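Local coordinates for protein phthiocerol synthesis polyketide synthase type I PpsC (Mycobacterium tuberculosis, PDB 7AHB) that probably loads extender units from acyl-CoA thioesters onto its acyl carrier protein, through this acyltransferase domain, during phthiocerol polyketide synthesis, at residues Ala202-Gln206 and His325-Thr330; Gly174-Glu180 and Phe229-Ile235; Val134-Ser138 and Val298-Ile304. All coordinates share one frame; numbering follows the deposited sequence.

Interaction 1 of 3, residues Ala202-Gln206 and His325-Thr330; sequences ASPRQ and HSISDT. With SCN (thiocyanate ion), chain N.
S203 and T330 bring the two backbones to 5.3 Å, CA to CA, where the tight connection between strands 197-201 and 207-211 lies against helix 324-334. S203 suits the turn because its small hydroxyl folds back over it: OG sits between its own N and carbonyl carbon (chi1 74°) and accepts from R205 N at 3.1 Å, an ST turn, and more weakly from Q206 N. The same OG donates to a water at 2.7 Å, which in turn donates to Q206 OE1 and to D329 OD2, tying turn to helix. A second water joins A202 O to T330 OG1. P204, rigid and without an amide proton, lays CD against T330 OG1 at 3.4 Å, its ring crossing the threonine side chain at about a right angle. R205 bends at chi3, and NH1 meets D329 O, in plane at the guanidinium edge, at 3.0 Å in a weak bond (134° at the hydrogen); guanidinium and carboxylate stand 84° apart, and no salt bridge forms. S326 OG donates at 2.6 Å to N of a thiocyanate, probably from the crystallisation liquor. The contact is therefore polar and largely water-mediated, with short hydroxyl side chains leaving room for the bridging waters.

Interaction 2 of 3, residues Gly174-Glu180 and Phe229-Ile235; sequences GTMALLE and FATRVNI
The antiparallel sheet of the small ferredoxin-like subdomain, as in other acyltransferases of this family, gains one of its two edge strands, 230-232, where T231 pairs with L178. The strand axes run at 155° to each other. L178 and T231 form the hydrogen-bonded pair, L178 N to T231 O at 2.7 Å and T231 N to L178 O at 2.9 Å; the non-hydrogen-bonded pairs A177-R232 and L179-A230 flank it. Beyond these, V233 N reaches M176 O at 2.8 Å from above the carbonyl plane, and E180 N binds F229 O at the other end.

Alanines at 177 and 230 suit the face turned to helix 213-225, where I216, I220 and V223 need room, and L179 reaches over with CD2 to A230 CB at 3.8 Å. Past the strand, an inverse gamma turn centred on N234 brings I235 back alongside M176, CG2 to CG 3.9 Å apart. T175 points OG1 opposite its backbone N (chi1 -170°), where it donates to I235 O at 2.8 Å. That hydroxyl also lies 3.1 Å above the centre of the R232 guanidinium plane, which the extended arginine chain carries across it at about a right angle, while R232 NH2 forms a salt bridge with E236. The buried M176 N finds no partner. Main-chain bonds thus join the edge strand to the sheet; at its end, the cation over the T175 oxygen would probably polarise the hydroxyl and favour its donation to I235 O.

Interaction 3 of 3, residues Val134-Ser138 and Val298-Ile304; sequences VIGHS and VRFHQAI
H137 drives its ring edge into the face of F300, the centre of a buried contact between the end of strand 133-136 and the start of helix 300-308. The rings make a T-shaped stack, centroids 5.0 Å apart and planes at 82°, with H137 CD2 3.7 Å from F300 CG. In H137, CG anti to N (chi1 169°) swings the imidazole out toward the helix, its CD2 edge leading. I304 CG1 lies over the opposite face of F300, so the phenyl is clamped from both sides. H137 ND1 accepts from G55 N, which helps fix the rotation of the imidazole.

Further up the strand, I135 reaches with CD1 to I304 CD1 and to A303 O, both at 3.6 Å. A303 is short enough to let the helix approach, its CB meeting I135 CD1 at 4.1 Å; the branched I135 spreads over the helix's inner side, CG2 toward F300 and A303, CD1 toward A303 and I304.

The contact is narrower toward S138, which meets V298 alone of 298-304: V298 CG2 touches S138 CB at 3.8 Å and CG1 approaches S138 N at 3.6 Å. On the solvent side, R299, just before the helix, and H301 and Q302 on it point off from the strand; they are partly exposed, though H301 packs on P204 and T330. S138, with a strained positive phi, sits at the turn after the strand, consistent with the GxSxG nucleophile elbow of acyltransferases, and its OG is hydrogen-bonded to H240 NE2. V298 also touches H240. Apolar packing and one aromatic pair hold this side of the elbow, leaving the serine hydroxyl to its histidine partner and not to the helix.

Along the chain the segments run 134-138, 174-180, 202-206, 229-235, 298-304, 325-330: interaction 2 nests inside the loop closed by interaction 3, while interaction 1 alternates with both. Interaction 1 is the bridge. Its centre lies 11 Å from that of interaction 3, touching it through A202 O on F300 and T330 on H301 and I304, and 15 Å from interaction 2's, where Q206 packs on L178 and L179. Interactions 2 and 3, 18 Å apart between centres, do not touch. Interaction 3 belongs to the parallel sheet and interaction 2 to the antiparallel one, so interaction 1 helps join the lobes. Near L178, S326 and H137 a thiocyanate, probably from the crystallisation liquor, may mark a pocket.

Interaction 1 of 3, residues Ala202-Gln206 and His325-Thr330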
loop_
_atom_site.group_PDB
_atom_site.type_symbol
_atom_site.label_atom_id
_atom_site.label_comp_id
_atom_site.label_asym_id
_atom_site.label_seq_id
_atom_site.Cartn_x
_atom_site.Cartn_y
_atom_site.Cartn_z
ATOM N N ALA A 202 -1.116 -3.488 12.220
ATOM C CA ALA A 202 -1.563 -2.206 11.682
ATOM C C ALA A 202 -1.181 -1.029 12.582
ATOM O O ALA A 202 -0.766 0.032 12.096
ATOM C CB ALA A 202 -3.067 -2.222 11.454
ATOM N N SER A 203 -1.316 -1.188 13.869
ATOM C CA SER A 203 -1.044 -0.139 14.834
ATOM C C SER A 203 -0.967 -0.802 16.203
ATOM O O SER A 203 -1.162 -2.024 16.311
ATOM C CB SER A 203 -2.130 0.920 14.808
ATOM O OG SER A 203 -3.305 0.445 15.417
ATOM N N PRO A 204 -0.717 -0.044 17.271
ATOM C CA PRO A 204 -0.766 -0.655 18.613
ATOM C C PRO A 204 -2.149 -1.131 18.986
ATOM O O PRO A 204 -2.283 -1.908 19.942
ATOM C CB PRO A 204 -0.291 0.467 19.552
ATOM C CG PRO A 204 0.404 1.470 18.654
ATOM C CD PRO A 204 -0.306 1.375 17.311
ATOM N N ARG A 205 -3.184 -0.697 18.258
ATOM C CA ARG A 205 -4.562 -0.971 18.636
ATOM C C ARG A 205 -5.343 -1.792 17.627
ATOM O O ARG A 205 -6.436 -2.256 17.961
ATOM C CB ARG A 205 -5.321 0.345 18.870
ATOM C CG ARG A 205 -5.219 0.865 20.287
ATOM C CD ARG A 205 -5.499 2.376 20.356
ATOM N NE ARG A 205 -4.339 3.159 19.904
ATOM C CZ ARG A 205 -3.223 3.330 20.625
ATOM N NH1 ARG A 205 -2.215 4.062 20.138
ATOM N NH2 ARG A 205 -3.103 2.752 21.830
ATOM N N GLN A 206 -4.826 -1.985 16.423
ATOM C CA GLN A 206 -5.517 -2.725 15.380
ATOM C C GLN A 206 -4.580 -3.719 14.715
ATOM O O GLN A 206 -3.400 -3.431 14.493
ATOM C CB GLN A 206 -6.078 -1.782 14.313
ATOM C CG GLN A 206 -7.263 -0.932 14.793
ATOM C CD GLN A 206 -7.852 -0.094 13.669
ATOM O OE1 GLN A 206 -7.132 0.629 12.975
ATOM N NE2 GLN A 206 -9.162 -0.198 13.478
ATOM N N HIS A 325 -5.665 6.800 9.855
ATOM C CA HIS A 325 -6.018 6.620 11.261
ATOM C C HIS A 325 -5.031 5.697 11.976
ATOM O O HIS A 325 -4.640 5.963 13.119
ATOM C CB HIS A 325 -7.435 6.063 11.393
ATOM C CG HIS A 325 -7.804 5.689 12.798
ATOM N ND1 HIS A 325 -7.944 6.623 13.807
ATOM C CD2 HIS A 325 -8.048 4.483 13.368
ATOM C CE1 HIS A 325 -8.269 6.011 14.935
ATOM N NE2 HIS A 325 -8.336 4.712 14.696
ATOM N N SER A 326 -4.635 4.598 11.330
ATOM C CA SER A 326 -3.639 3.703 11.921
ATOM C C SER A 326 -2.298 4.401 12.078
ATOM O O SER A 326 -1.595 4.202 13.080
ATOM C CB SER A 326 -3.473 2.446 11.059
ATOM O OG SER A 326 -4.667 1.683 11.059
ATOM N N ILE A 327 -1.913 5.211 11.086
ATOM C CA ILE A 327 -0.687 5.995 11.208
ATOM C C ILE A 327 -0.756 6.880 12.448
ATOM O O ILE A 327 0.145 6.887 13.296
ATOM C CB ILE A 327 -0.457 6.822 9.927
ATOM C CG1 ILE A 327 -0.115 5.892 8.762
ATOM C CG2 ILE A 327 0.655 7.848 10.144
ATOM C CD1 ILE A 327 -0.151 6.551 7.406
ATOM N N SER A 328 -1.833 7.647 12.572
ATOM C CA SER A 328 -1.961 8.530 13.725
ATOM C C SER A 328 -1.964 7.742 15.031
ATOM O O SER A 328 -1.353 8.169 16.022
ATOM C CB SER A 328 -3.231 9.364 13.599
ATOM O OG SER A 328 -3.109 10.279 12.515
ATOM N N ASP A 329 -2.649 6.593 15.064
ATOM C CA ASP A 329 -2.633 5.786 16.281
ATOM C C ASP A 329 -1.206 5.402 16.670
ATOM O O ASP A 329 -0.825 5.496 17.842
ATOM C CB ASP A 329 -3.478 4.534 16.103
ATOM C CG ASP A 329 -4.966 4.816 16.245
ATOM O OD1 ASP A 329 -5.328 5.944 16.674
ATOM O OD2 ASP A 329 -5.763 3.912 15.919
ATOM N N THR A 330 -0.401 4.971 15.694
ATOM C CA THR A 330 0.979 4.596 15.984
ATOM C C THR A 330 1.776 5.793 16.474
ATOM O O THR A 330 2.469 5.718 17.491
ATOM C CB THR A 330 1.621 3.991 14.741
ATOM O OG1 THR A 330 1.063 2.700 14.527
ATOM C CG2 THR A 330 3.135 3.883 14.892
HETATM S S SCN N . -4.076 -2.411 7.662
HETATM C C SCN N . -4.528 -0.869 8.499
HETATM N N SCN N . -4.817 0.099 9.017
HETATM O O HOH W 1 0.756 2.653 11.792
HETATM O O HOH W 2 -5.351 1.803 14.392
#

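Interaction 2 of 3, residues Gly174-Glu180 and Phe229-Ile235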
loop_
_atom_site.group_PDB
_atom_site.type_symbol
_atom_site.label_atom_id
_atom_site.label_comp_id
_atom_site.label_asym_id
_atom_site.label_seq_id
_atom_site.Cartn_x
_atom_site.Cartn_y
_atom_site.Cartn_z
ATOM N N GLY A 174 -9.853 -16.930 0.166
ATOM C CA GLY A 174 -9.309 -16.292 1.347
ATOM C C GLY A 174 -9.819 -14.877 1.453
ATOM O O GLY A 174 -10.377 -14.322 0.502
ATOM N N THR A 175 -9.634 -14.298 2.635
ATOM C CA THR A 175 -9.935 -12.887 2.844
ATOM C C THR A 175 -9.169 -12.454 4.084
ATOM O O THR A 175 -8.373 -13.220 4.641
ATOM C CB THR A 175 -11.446 -12.634 2.940
ATOM O OG1 THR A 175 -11.687 -11.219 2.906
ATOM C CG2 THR A 175 -12.031 -13.231 4.197
ATOM N N MET A 176 -9.391 -11.219 4.512
ATOM C CA MET A 176 -8.742 -10.711 5.711
ATOM C C MET A 176 -9.761 -9.902 6.490
ATOM O O MET A 176 -10.831 -9.568 5.980
ATOM C CB MET A 176 -7.526 -9.849 5.382
ATOM C CG MET A 176 -6.568 -10.492 4.418
ATOM S SD MET A 176 -5.146 -9.350 4.079
ATOM C CE MET A 176 -4.147 -9.674 5.388
ATOM N N ALA A 177 -9.414 -9.578 7.734
ATOM C CA ALA A 177 -10.311 -8.829 8.605
ATOM C C ALA A 177 -9.491 -7.913 9.497
ATOM O O ALA A 177 -8.452 -8.322 10.022
ATOM C CB ALA A 177 -11.159 -9.754 9.467
ATOM N N LEU A 178 -9.976 -6.688 9.672
ATOM C CA LEU A 178 -9.358 -5.728 10.578
ATOM C C LEU A 178 -10.037 -5.843 11.936
ATOM O O LEU A 178 -11.267 -5.774 12.021
ATOM C CB LEU A 178 -9.496 -4.308 10.034
ATOM C CG LEU A 178 -8.890 -3.166 10.852
ATOM C CD1 LEU A 178 -7.391 -3.199 10.872
ATOM C CD2 LEU A 178 -9.378 -1.822 10.280
ATOM N N LEU A 179 -9.240 -6.011 12.992
ATOM C CA LEU A 179 -9.765 -6.205 14.338
ATOM C C LEU A 179 -9.248 -5.109 15.263
ATOM O O LEU A 179 -8.098 -4.683 15.149
ATOM C CB LEU A 179 -9.346 -7.564 14.897
ATOM C CG LEU A 179 -9.252 -8.752 13.957
ATOM C CD1 LEU A 179 -8.683 -9.968 14.706
ATOM C CD2 LEU A 179 -10.618 -9.071 13.374
ATOM N N GLU A 180 -10.098 -4.663 16.186
ATOM C CA GLU A 180 -9.701 -3.690 17.194
ATOM C C GLU A 180 -9.037 -4.428 18.362
ATOM O O GLU A 180 -9.510 -4.422 19.491
ATOM C CB GLU A 180 -10.900 -2.877 17.657
ATOM C CG GLU A 180 -10.531 -1.763 18.637
ATOM C CD GLU A 180 -11.734 -1.094 19.260
ATOM O OE1 GLU A 180 -12.886 -1.589 19.081
ATOM O OE2 GLU A 180 -11.542 -0.075 19.969
ATOM N N PHE A 229 -14.590 -4.511 18.123
ATOM C CA PHE A 229 -14.917 -4.068 16.771
ATOM C C PHE A 229 -14.125 -4.886 15.759
ATOM O O PHE A 229 -12.942 -5.164 15.969
ATOM C CB PHE A 229 -14.610 -2.574 16.598
ATOM C CG PHE A 229 -15.573 -1.661 17.319
ATOM C CD1 PHE A 229 -15.835 -1.820 18.681
ATOM C CD2 PHE A 229 -16.221 -0.635 16.626
ATOM C CE1 PHE A 229 -16.740 -0.977 19.338
ATOM C CE2 PHE A 229 -17.109 0.213 17.275
ATOM C CZ PHE A 229 -17.373 0.037 18.628
ATOM N N ALA A 230 -14.765 -5.248 14.645
ATOM C CA ALA A 230 -14.092 -6.030 13.612
ATOM C C ALA A 230 -14.806 -5.857 12.281
ATOM O O ALA A 230 -16.034 -5.813 12.244
ATOM C CB ALA A 230 -14.056 -7.513 13.999
ATOM N N THR A 231 -14.025 -5.770 11.201
ATOM C CA THR A 231 -14.532 -5.515 9.859
ATOM C C THR A 231 -13.818 -6.414 8.855
ATOM O O THR A 231 -12.639 -6.726 9.010
ATOM C CB THR A 231 -14.320 -4.034 9.468
ATOM O OG1 THR A 231 -14.993 -3.187 10.413
ATOM C CG2 THR A 231 -14.879 -3.751 8.094
ATOM N N ARG A 232 -14.528 -6.811 7.804
ATOM C CA ARG A 232 -13.900 -7.547 6.712
ATOM C C ARG A 232 -13.099 -6.586 5.847
ATOM O O ARG A 232 -13.520 -5.454 5.608
ATOM C CB ARG A 232 -14.961 -8.263 5.872
ATOM C CG ARG A 232 -14.449 -9.398 4.964
ATOM C CD ARG A 232 -15.590 -9.897 4.126
ATOM N NE ARG A 232 -15.326 -11.053 3.278
ATOM C CZ ARG A 232 -14.751 -10.972 2.088
ATOM N NH1 ARG A 232 -14.296 -9.789 1.645
ATOM N NH2 ARG A 232 -14.587 -12.079 1.361
ATOM N N VAL A 233 -11.919 -7.022 5.417
ATOM C CA VAL A 233 -11.141 -6.291 4.423
ATOM C C VAL A 233 -11.722 -6.554 3.037
ATOM O O VAL A 233 -12.203 -7.655 2.746
ATOM C CB VAL A 233 -9.668 -6.706 4.498
ATOM C CG1 VAL A 233 -8.865 -6.025 3.415
ATOM C CG2 VAL A 233 -9.095 -6.351 5.884
ATOM N N ASN A 234 -11.688 -5.535 2.174
ATOM C CA ASN A 234 -12.210 -5.663 0.811
ATOM C C ASN A 234 -11.166 -6.374 -0.038
ATOM O O ASN A 234 -10.451 -5.776 -0.843
ATOM C CB ASN A 234 -12.553 -4.306 0.218
ATOM C CG ASN A 234 -13.363 -4.424 -1.070
ATOM O OD1 ASN A 234 -14.171 -5.344 -1.235
ATOM N ND2 ASN A 234 -13.137 -3.493 -1.994
ATOM N N ILE A 235 -11.071 -7.687 0.156
ATOM C CA ILE A 235 -10.063 -8.477 -0.539
ATOM C C ILE A 235 -10.567 -9.902 -0.589
ATOM O O ILE A 235 -11.273 -10.349 0.313
ATOM C CB ILE A 235 -8.677 -8.360 0.149
ATOM C CG1 ILE A 235 -7.585 -8.930 -0.757
ATOM C CG2 ILE A 235 -8.665 -9.090 1.489
ATOM C CD1 ILE A 235 -6.183 -8.843 -0.159
HETATM O O HOH W 3 -12.703 -2.596 12.014
#

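Interaction 3 of 3, residues Val134-Ser138 and Val298-Ile304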
loop_
_atom_site.group_PDB
_atom_site.type_symbol
_atom_site.label_atom_id
_atom_site.label_comp_id
_atom_site.label_asym_id
_atom_site.label_seq_id
_atom_site.Cartn_x
_atom_site.Cartn_y
_atom_site.Cartn_z
ATOM N N VAL A 134 10.227 6.336 2.153
ATOM C CA VAL A 134 8.982 5.708 1.723
ATOM C C VAL A 134 8.726 4.457 2.561
ATOM O O VAL A 134 9.653 3.787 3.035
ATOM C CB VAL A 134 8.971 5.361 0.205
ATOM C CG1 VAL A 134 9.244 6.582 -0.631
ATOM C CG2 VAL A 134 9.971 4.259 -0.093
ATOM N N ILE A 135 7.447 4.133 2.723
ATOM C CA ILE A 135 7.010 2.926 3.409
ATOM C C ILE A 135 5.999 2.245 2.508
ATOM O O ILE A 135 5.072 2.906 2.028
ATOM C CB ILE A 135 6.372 3.242 4.772
ATOM C CG1 ILE A 135 7.432 3.648 5.766
ATOM C CG2 ILE A 135 5.623 2.016 5.290
ATOM C CD1 ILE A 135 6.863 4.205 7.070
ATOM N N GLY A 136 6.219 0.955 2.227
ATOM C CA GLY A 136 5.245 0.149 1.516
ATOM C C GLY A 136 4.482 -0.812 2.422
ATOM O O GLY A 136 5.075 -1.610 3.144
ATOM N N HIS A 137 3.165 -0.695 2.413
ATOM C CA HIS A 137 2.238 -1.514 3.191
ATOM C C HIS A 137 1.756 -2.643 2.293
ATOM O O HIS A 137 1.157 -2.388 1.252
ATOM C CB HIS A 137 1.086 -0.628 3.668
ATOM C CG HIS A 137 -0.086 -1.353 4.253
ATOM N ND1 HIS A 137 -0.986 -2.055 3.479
ATOM C CD2 HIS A 137 -0.569 -1.391 5.516
ATOM C CE1 HIS A 137 -1.941 -2.543 4.251
ATOM N NE2 HIS A 137 -1.706 -2.159 5.492
ATOM N N SER A 138 2.051 -3.877 2.682
ATOM C CA SER A 138 1.659 -5.074 1.945
ATOM C C SER A 138 2.110 -4.910 0.491
ATOM O O SER A 138 3.262 -4.525 0.236
ATOM C CB SER A 138 0.148 -5.303 2.158
ATOM O OG SER A 138 -0.311 -6.373 1.358
ATOM N N VAL A 298 2.867 -8.049 7.718
ATOM C CA VAL A 298 3.212 -6.689 7.318
ATOM C C VAL A 298 3.540 -5.892 8.574
ATOM O O VAL A 298 2.673 -5.679 9.420
ATOM C CB VAL A 298 2.064 -6.024 6.543
ATOM C CG1 VAL A 298 2.437 -4.564 6.211
ATOM C CG2 VAL A 298 1.718 -6.797 5.281
ATOM N N ARG A 299 4.786 -5.448 8.701
ATOM C CA ARG A 299 5.234 -4.730 9.903
ATOM C C ARG A 299 4.955 -3.229 9.776
ATOM O O ARG A 299 5.849 -2.381 9.826
ATOM C CB ARG A 299 6.713 -4.989 10.137
ATOM C CG ARG A 299 7.115 -6.432 10.140
ATOM C CD ARG A 299 7.103 -7.023 11.541
ATOM N NE ARG A 299 7.323 -8.465 11.516
ATOM C CZ ARG A 299 7.306 -9.249 12.587
ATOM N NH1 ARG A 299 7.133 -8.731 13.802
ATOM N NH2 ARG A 299 7.485 -10.557 12.437
ATOM N N PHE A 300 3.676 -2.907 9.597
ATOM C CA PHE A 300 3.294 -1.532 9.287
ATOM C C PHE A 300 3.412 -0.650 10.514
ATOM O O PHE A 300 3.963 0.440 10.439
ATOM C CB PHE A 300 1.866 -1.466 8.720
ATOM C CG PHE A 300 1.455 -0.093 8.292
ATOM C CD1 PHE A 300 2.095 0.539 7.237
ATOM C CD2 PHE A 300 0.454 0.577 8.941
ATOM C CE1 PHE A 300 1.733 1.812 6.851
ATOM C CE2 PHE A 300 0.088 1.853 8.562
ATOM C CZ PHE A 300 0.725 2.471 7.517
ATOM N N HIS A 301 2.841 -1.091 11.639
ATOM C CA HIS A 301 2.988 -0.400 12.917
ATOM C C HIS A 301 4.448 -0.050 13.193
ATOM O O HIS A 301 4.778 1.104 13.493
ATOM C CB HIS A 301 2.379 -1.298 14.007
ATOM C CG HIS A 301 2.779 -0.958 15.403
ATOM N ND1 HIS A 301 2.632 -1.853 16.438
ATOM C CD2 HIS A 301 3.299 0.167 15.948
ATOM C CE1 HIS A 301 3.046 -1.294 17.563
ATOM N NE2 HIS A 301 3.463 -0.071 17.292
ATOM N N GLN A 302 5.342 -1.025 13.047
ATOM C CA GLN A 302 6.738 -0.806 13.416
ATOM C C GLN A 302 7.439 0.118 12.423
ATOM O O GLN A 302 8.277 0.941 12.805
ATOM C CB GLN A 302 7.451 -2.157 13.515
ATOM C CG GLN A 302 6.849 -3.116 14.560
ATOM C CD GLN A 302 5.804 -4.131 14.004
ATOM O OE1 GLN A 302 5.176 -3.916 12.960
ATOM N NE2 GLN A 302 5.627 -5.251 14.731
ATOM N N ALA A 303 7.110 0.005 11.146
ATOM C CA ALA A 303 7.708 0.896 10.150
ATOM C C ALA A 303 7.302 2.353 10.378
ATOM O O ALA A 303 8.140 3.264 10.296
ATOM C CB ALA A 303 7.311 0.446 8.739
ATOM N N ILE A 304 6.028 2.595 10.688
ATOM C CA ILE A 304 5.588 3.965 10.946
ATOM C C ILE A 304 6.275 4.514 12.196
ATOM O O ILE A 304 6.761 5.649 12.215
ATOM C CB ILE A 304 4.053 4.027 11.069
ATOM C CG1 ILE A 304 3.388 3.749 9.702
ATOM C CG2 ILE A 304 3.619 5.378 11.625
ATOM C CD1 ILE A 304 3.683 4.797 8.652
#